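Local coordinates for protein manganese lipoxygenase (Gaeumannomyces graminis, PDB 5FX8) that oxygenates linoleic and alpha-linolenic acids to 11S- and 13R-hydroperoxy fatty acids, using a catalytic manganese ion, at residues Y47-N52 with D310-M315; A414-T419 with Q462-L467. All coordinates share one frame; numbering follows the deposited sequence.

How the interactions relate
Near the start of the modelled chain, the loop 47-52 runs ahead of helix 56-69. Interaction 1 returns the chain to this loop 258 residues later, at 310-315, where helix 313-321 starts. Interaction 2 opens only after that and closes a much shorter loop, from helix 396-420 to helix 460-481. The two are therefore in series along the chain and do not cross. In space they are neighbours, with centres about 13 Å apart. Leu49 CD1 lies 3.4 Å from Thr419 O, and Val314 CG1 packs on Leu467 CD2. Together they tie the N-terminal loop and helix 313-321 to two helices of the lipoxygenase fold.

Interaction 1 (Y47-N52 with D310-M315); sequences YTLPNN and DRHPVM. Unlike the reference sequence in segment 47-52: Asn52 (reference Lys).
The ring of Tyr47 meets Arg311 O at its edge, near the ring plane, while Asp310 O and His312 O approach CE1 and CD1 obliquely. The ring of His312 receives Pro50 CD and Leu49 CD2 obliquely, the latter as apolar packing on the NE2/CE1 side, 3.6 Å from His312 NE2. Val314 N lies in the plane of the His312 ring, at the edge. His312 is the N-cap of helix 313-321: Val314 N donates to His312 ND1 over 3.1 Å. With CG anti to the backbone N (chi1 -162°), the His312 ring can turn ND1 back to this amide. His312 NE2 is hydrogen-bonded to Asp433, so both ring nitrogens have partners and the ring's rotation is probably fixed.

The N-terminal loop crosses the start of this helix in an extended form. One backbone hydrogen bond joins them, from Thr48 N to Arg311 O at 3.0 Å. The same oxygen also receives a CA-H...O contact from Tyr47 CA. Pro313 packs beside this bond, its CG 3.8 Å from Tyr47 CB and its CD against Thr48 O.

Arg311 and Thr48 point the same way, side by side. Arg311 also forms a salt bridge with Asp53, and Asp310 forms one with Lys66. A water in the guanidinium plane accepts from Arg311 NH1 at 2.8 Å and is hydrogen-bonded to Thr48 OG1 at 3.1 Å, bridging the two side chains.

Interaction 2 (A414-T419 with Q462-L467); sequences AFVDST and QLVDVL
Val416 points at helix 460-481 and is the main bump of this helix-helix packing. Its CG2 methyl enters a hollow formed by Leu463, Val464 and Leu467, which are spaced i, i+1, i+4, just over one helical turn. Val416 CG2 sits 3.7 Å from Val464 CG2, 4.0 Å from Leu463 CD2 and 4.1 Å from Leu467 CD1. In Val416, CG1 is anti to the backbone N (chi1 173°), which leaves CG2 beside that nitrogen and anti to the carbonyl carbon. Val416 crosses both Leu463 and Val464 at a slant.

Phe415 adds a second, smaller touch. Leu467 CD1 lies in the plane of the Phe415 ring, at its edge, 4.0 Å from Phe415 CE2. The two side chains cross at about a right angle. This one leucine methyl thus meets both Phe415 and Val416. The touching residues are all buried and the contact is apolar.

The segment axes run 132° apart in direction, closer to antiparallel than to parallel, and approach to 10.0 Å. Two salt bridges also join the helices: Asp417 with Arg460, and Asp465 with Arg409. The contact joins helices 396-420 and 460-481 within the helical lipoxygenase fold. Helix 313-321 packs on Phe415 and Leu467, and helix 434-444 lies against Leu463 through Leu436 and Trp439.

Interaction 1 (Y47-N52 with D310-M315)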
loop_
_atom_site.group_PDB
_atom_site.type_symbol
_atom_site.label_atom_id
_atom_site.label_comp_id
_atom_site.label_asym_id
_atom_site.label_seq_id
_atom_site.Cartn_x
_atom_site.Cartn_y
_atom_site.Cartn_z
ATOM N N TYR A 47 -10.638 16.536 23.306
ATOM C CA TYR A 47 -10.321 15.191 23.789
ATOM C C TYR A 47 -9.839 15.276 25.235
ATOM O O TYR A 47 -8.910 16.026 25.533
ATOM C CB TYR A 47 -9.248 14.525 22.932
ATOM C CG TYR A 47 -9.673 14.141 21.550
ATOM C CD1 TYR A 47 -10.308 12.937 21.307
ATOM C CD2 TYR A 47 -9.429 14.972 20.484
ATOM C CE1 TYR A 47 -10.689 12.584 20.052
ATOM C CE2 TYR A 47 -9.811 14.629 19.235
ATOM C CZ TYR A 47 -10.436 13.431 19.019
ATOM O OH TYR A 47 -10.803 13.088 17.742
ATOM N N THR A 48 -10.456 14.514 26.129
ATOM C CA THR A 48 -10.044 14.516 27.521
ATOM C C THR A 48 -10.116 13.112 28.103
ATOM O O THR A 48 -10.772 12.226 27.564
ATOM C CB THR A 48 -10.920 15.426 28.390
ATOM O OG1 THR A 48 -12.262 14.957 28.330
ATOM C CG2 THR A 48 -10.873 16.868 27.941
ATOM N N LEU A 49 -9.462 12.934 29.234
ATOM C CA LEU A 49 -9.572 11.730 30.030
ATOM C C LEU A 49 -10.894 11.709 30.787
ATOM O O LEU A 49 -11.511 12.749 30.996
ATOM C CB LEU A 49 -8.418 11.646 31.011
ATOM C CG LEU A 49 -7.060 11.356 30.390
ATOM C CD1 LEU A 49 -6.023 11.303 31.495
ATOM C CD2 LEU A 49 -7.108 10.059 29.623
ATOM N N PRO A 50 -11.375 10.526 31.181
ATOM C CA PRO A 50 -12.609 10.469 31.969
ATOM C C PRO A 50 -12.414 10.834 33.421
ATOM O O PRO A 50 -13.395 11.160 34.089
ATOM C CB PRO A 50 -13.035 9.010 31.832
ATOM C CG PRO A 50 -11.774 8.292 31.628
ATOM C CD PRO A 50 -10.938 9.179 30.776
ATOM N N ASN A 51 -11.175 10.810 33.907
ATOM C CA ASN A 51 -10.883 11.002 35.327
ATOM C C ASN A 51 -11.601 12.222 35.894
ATOM O O ASN A 51 -12.331 12.120 36.887
ATOM C CB ASN A 51 -9.368 11.109 35.517
ATOM C CG ASN A 51 -8.603 10.013 34.760
ATOM O OD1 ASN A 51 -8.986 9.640 33.651
ATOM N ND2 ASN A 51 -7.526 9.496 35.356
ATOM N N ASN A 52 -11.467 13.373 35.249
ATOM C CA ASN A 52 -12.053 14.565 35.850
ATOM C C ASN A 52 -13.070 15.246 34.958
ATOM O O ASN A 52 -13.074 16.469 34.808
ATOM C CB ASN A 52 -10.956 15.527 36.225
ATOM C CG ASN A 52 -10.102 14.960 37.275
ATOM O OD1 ASN A 52 -10.549 14.728 38.380
ATOM N ND2 ASN A 52 -8.873 14.690 36.942
ATOM N N ASP A 310 -15.469 8.066 22.663
ATOM C CA ASP A 310 -15.035 8.749 21.471
ATOM C C ASP A 310 -14.214 10.004 21.795
ATOM O O ASP A 310 -13.390 10.418 20.974
ATOM C CB ASP A 310 -16.251 9.055 20.611
ATOM C CG ASP A 310 -16.821 7.811 19.914
ATOM O OD1 ASP A 310 -16.118 6.779 19.699
ATOM O OD2 ASP A 310 -18.004 7.887 19.541
ATOM N N ARG A 311 -14.377 10.597 22.978
ATOM C CA ARG A 311 -13.617 11.795 23.337
ATOM C C ARG A 311 -12.317 11.486 24.053
ATOM O O ARG A 311 -11.594 12.407 24.402
ATOM C CB ARG A 311 -14.468 12.741 24.188
ATOM C CG ARG A 311 -15.746 13.153 23.499
ATOM C CD ARG A 311 -16.535 14.196 24.277
ATOM N NE ARG A 311 -17.261 13.694 25.449
ATOM C CZ ARG A 311 -17.008 14.063 26.701
ATOM N NH1 ARG A 311 -16.036 14.926 26.963
ATOM N NH2 ARG A 311 -17.722 13.567 27.696
ATOM N N HIS A 312 -12.000 10.237 24.249
ATOM C CA HIS A 312 -10.726 9.841 24.828
ATOM C C HIS A 312 -9.579 10.082 23.849
ATOM O O HIS A 312 -9.668 9.682 22.686
ATOM C CB HIS A 312 -10.787 8.391 25.194
ATOM C CG HIS A 312 -9.743 7.977 26.162
ATOM N ND1 HIS A 312 -8.405 8.040 25.880
ATOM C CD2 HIS A 312 -9.841 7.487 27.412
ATOM C CE1 HIS A 312 -7.719 7.603 26.913
ATOM N NE2 HIS A 312 -8.568 7.263 27.858
ATOM N N PRO A 313 -8.483 10.712 24.281
ATOM C CA PRO A 313 -7.380 11.021 23.338
ATOM C C PRO A 313 -6.743 9.807 22.674
ATOM O O PRO A 313 -6.275 9.881 21.523
ATOM C CB PRO A 313 -6.381 11.771 24.234
ATOM C CG PRO A 313 -7.232 12.341 25.308
ATOM C CD PRO A 313 -8.282 11.342 25.593
ATOM N N VAL A 314 -6.709 8.687 23.375
ATOM C CA VAL A 314 -6.154 7.479 22.787
ATOM C C VAL A 314 -7.090 6.925 21.713
ATOM O O VAL A 314 -6.636 6.408 20.688
ATOM C CB VAL A 314 -5.856 6.446 23.882
ATOM C CG1 VAL A 314 -5.392 5.192 23.268
ATOM C CG2 VAL A 314 -4.799 6.964 24.784
ATOM N N MET A 315 -8.405 7.054 21.919
ATOM C CA MET A 315 -9.366 6.648 20.906
ATOM C C MET A 315 -9.160 7.414 19.621
ATOM O O MET A 315 -9.267 6.842 18.538
ATOM C CB MET A 315 -10.798 6.858 21.400
ATOM C CG MET A 315 -11.877 6.214 20.520
ATOM S SD MET A 315 -11.767 4.424 20.585
ATOM C CE MET A 315 -11.100 3.999 19.000
HETATM O O HOH W 1 -13.772 16.194 25.872
#

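Interaction 2 (A414-T419 with Q462-L467)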
loop_
_atom_site.group_PDB
_atom_site.type_symbol
_atom_site.label_atom_id
_atom_site.label_comp_id
_atom_site.label_asym_id
_atom_site.label_seq_id
_atom_site.Cartn_x
_atom_site.Cartn_y
_atom_site.Cartn_z
ATOM N N ALA A 414 5.786 11.250 24.264
ATOM C CA ALA A 414 5.335 12.601 24.552
ATOM C C ALA A 414 3.814 12.695 24.559
ATOM O O ALA A 414 3.256 13.480 25.320
ATOM C CB ALA A 414 5.943 13.588 23.570
ATOM N N PHE A 415 3.127 11.895 23.750
ATOM C CA PHE A 415 1.672 11.935 23.720
ATOM C C PHE A 415 1.078 11.420 25.021
ATOM O O PHE A 415 0.130 12.008 25.547
ATOM C CB PHE A 415 1.160 11.134 22.517
ATOM C CG PHE A 415 -0.300 10.824 22.568
ATOM C CD1 PHE A 415 -1.238 11.827 22.510
ATOM C CD2 PHE A 415 -0.736 9.531 22.667
ATOM C CE1 PHE A 415 -2.562 11.554 22.569
ATOM C CE2 PHE A 415 -2.090 9.245 22.707
ATOM C CZ PHE A 415 -2.993 10.259 22.663
ATOM N N VAL A 416 1.631 10.332 25.556
ATOM C CA VAL A 416 1.138 9.768 26.803
ATOM C C VAL A 416 1.450 10.699 27.958
ATOM O O VAL A 416 0.584 10.967 28.796
ATOM C CB VAL A 416 1.715 8.360 27.030
ATOM C CG1 VAL A 416 1.357 7.831 28.403
ATOM C CG2 VAL A 416 1.174 7.435 26.015
ATOM N N ASP A 417 2.673 11.243 27.998
ATOM C CA ASP A 417 2.989 12.213 29.039
ATOM C C ASP A 417 2.093 13.443 28.942
ATOM O O ASP A 417 1.650 13.972 29.958
ATOM C CB ASP A 417 4.460 12.619 28.978
ATOM C CG ASP A 417 5.419 11.496 29.382
ATOM O OD1 ASP A 417 5.052 10.550 30.123
ATOM O OD2 ASP A 417 6.576 11.580 28.930
ATOM N N SER A 418 1.782 13.895 27.736
ATOM C CA SER A 418 0.901 15.050 27.616
ATOM C C SER A 418 -0.511 14.735 28.111
ATOM O O SER A 418 -1.176 15.588 28.707
ATOM C CB SER A 418 0.886 15.532 26.169
ATOM O OG SER A 418 -0.262 16.328 25.886
ATOM N N THR A 419 -0.984 13.518 27.882
ATOM C CA THR A 419 -2.347 13.180 28.275
ATOM C C THR A 419 -2.480 12.947 29.772
ATOM O O THR A 419 -3.492 13.311 30.369
ATOM C CB THR A 419 -2.782 11.944 27.502
ATOM O OG1 THR A 419 -2.786 12.271 26.127
ATOM C CG2 THR A 419 -4.136 11.459 27.934
ATOM N N GLN A 462 3.907 0.644 29.305
ATOM C CA GLN A 462 3.096 -0.389 28.671
ATOM C C GLN A 462 2.167 0.216 27.638
ATOM O O GLN A 462 2.088 -0.261 26.501
ATOM C CB GLN A 462 2.294 -1.157 29.714
ATOM C CG GLN A 462 3.128 -2.056 30.558
ATOM C CD GLN A 462 2.321 -2.809 31.561
ATOM O OE1 GLN A 462 2.038 -2.306 32.643
ATOM N NE2 GLN A 462 1.940 -4.032 31.213
ATOM N N LEU A 463 1.456 1.269 28.021
ATOM C CA LEU A 463 0.628 1.953 27.056
ATOM C C LEU A 463 1.461 2.448 25.878
ATOM O O LEU A 463 1.037 2.336 24.723
ATOM C CB LEU A 463 -0.112 3.093 27.747
ATOM C CG LEU A 463 -1.028 3.834 26.791
ATOM C CD1 LEU A 463 -2.030 2.857 26.248
ATOM C CD2 LEU A 463 -1.695 4.998 27.433
ATOM N N VAL A 464 2.654 2.976 26.146
ATOM C CA VAL A 464 3.507 3.478 25.075
ATOM C C VAL A 464 3.923 2.342 24.146
ATOM O O VAL A 464 4.039 2.532 22.930
ATOM C CB VAL A 464 4.724 4.224 25.663
ATOM C CG1 VAL A 464 5.736 4.547 24.615
ATOM C CG2 VAL A 464 4.291 5.490 26.301
ATOM N N ASP A 465 4.154 1.147 24.697
ATOM C CA ASP A 465 4.461 -0.007 23.856
ATOM C C ASP A 465 3.309 -0.344 22.930
ATOM O O ASP A 465 3.508 -0.578 21.742
ATOM C CB ASP A 465 4.773 -1.220 24.705
ATOM C CG ASP A 465 6.111 -1.142 25.362
ATOM O OD1 ASP A 465 6.926 -0.256 24.997
ATOM O OD2 ASP A 465 6.329 -1.987 26.258
ATOM N N VAL A 466 2.102 -0.387 23.473
ATOM C CA VAL A 466 0.921 -0.691 22.676
ATOM C C VAL A 466 0.759 0.305 21.532
ATOM O O VAL A 466 0.644 -0.081 20.361
ATOM C CB VAL A 466 -0.317 -0.734 23.588
ATOM C CG1 VAL A 466 -1.600 -0.722 22.784
ATOM C CG2 VAL A 466 -0.252 -1.950 24.432
ATOM N N LEU A 467 0.766 1.599 21.850
ATOM C CA LEU A 467 0.560 2.621 20.830
ATOM C C LEU A 467 1.702 2.659 19.815
ATOM O O LEU A 467 1.472 2.871 18.616
ATOM C CB LEU A 467 0.370 3.976 21.497
ATOM C CG LEU A 467 -0.739 4.052 22.543
ATOM C CD1 LEU A 467 -0.919 5.446 23.093
ATOM C CD2 LEU A 467 -2.052 3.546 21.963
#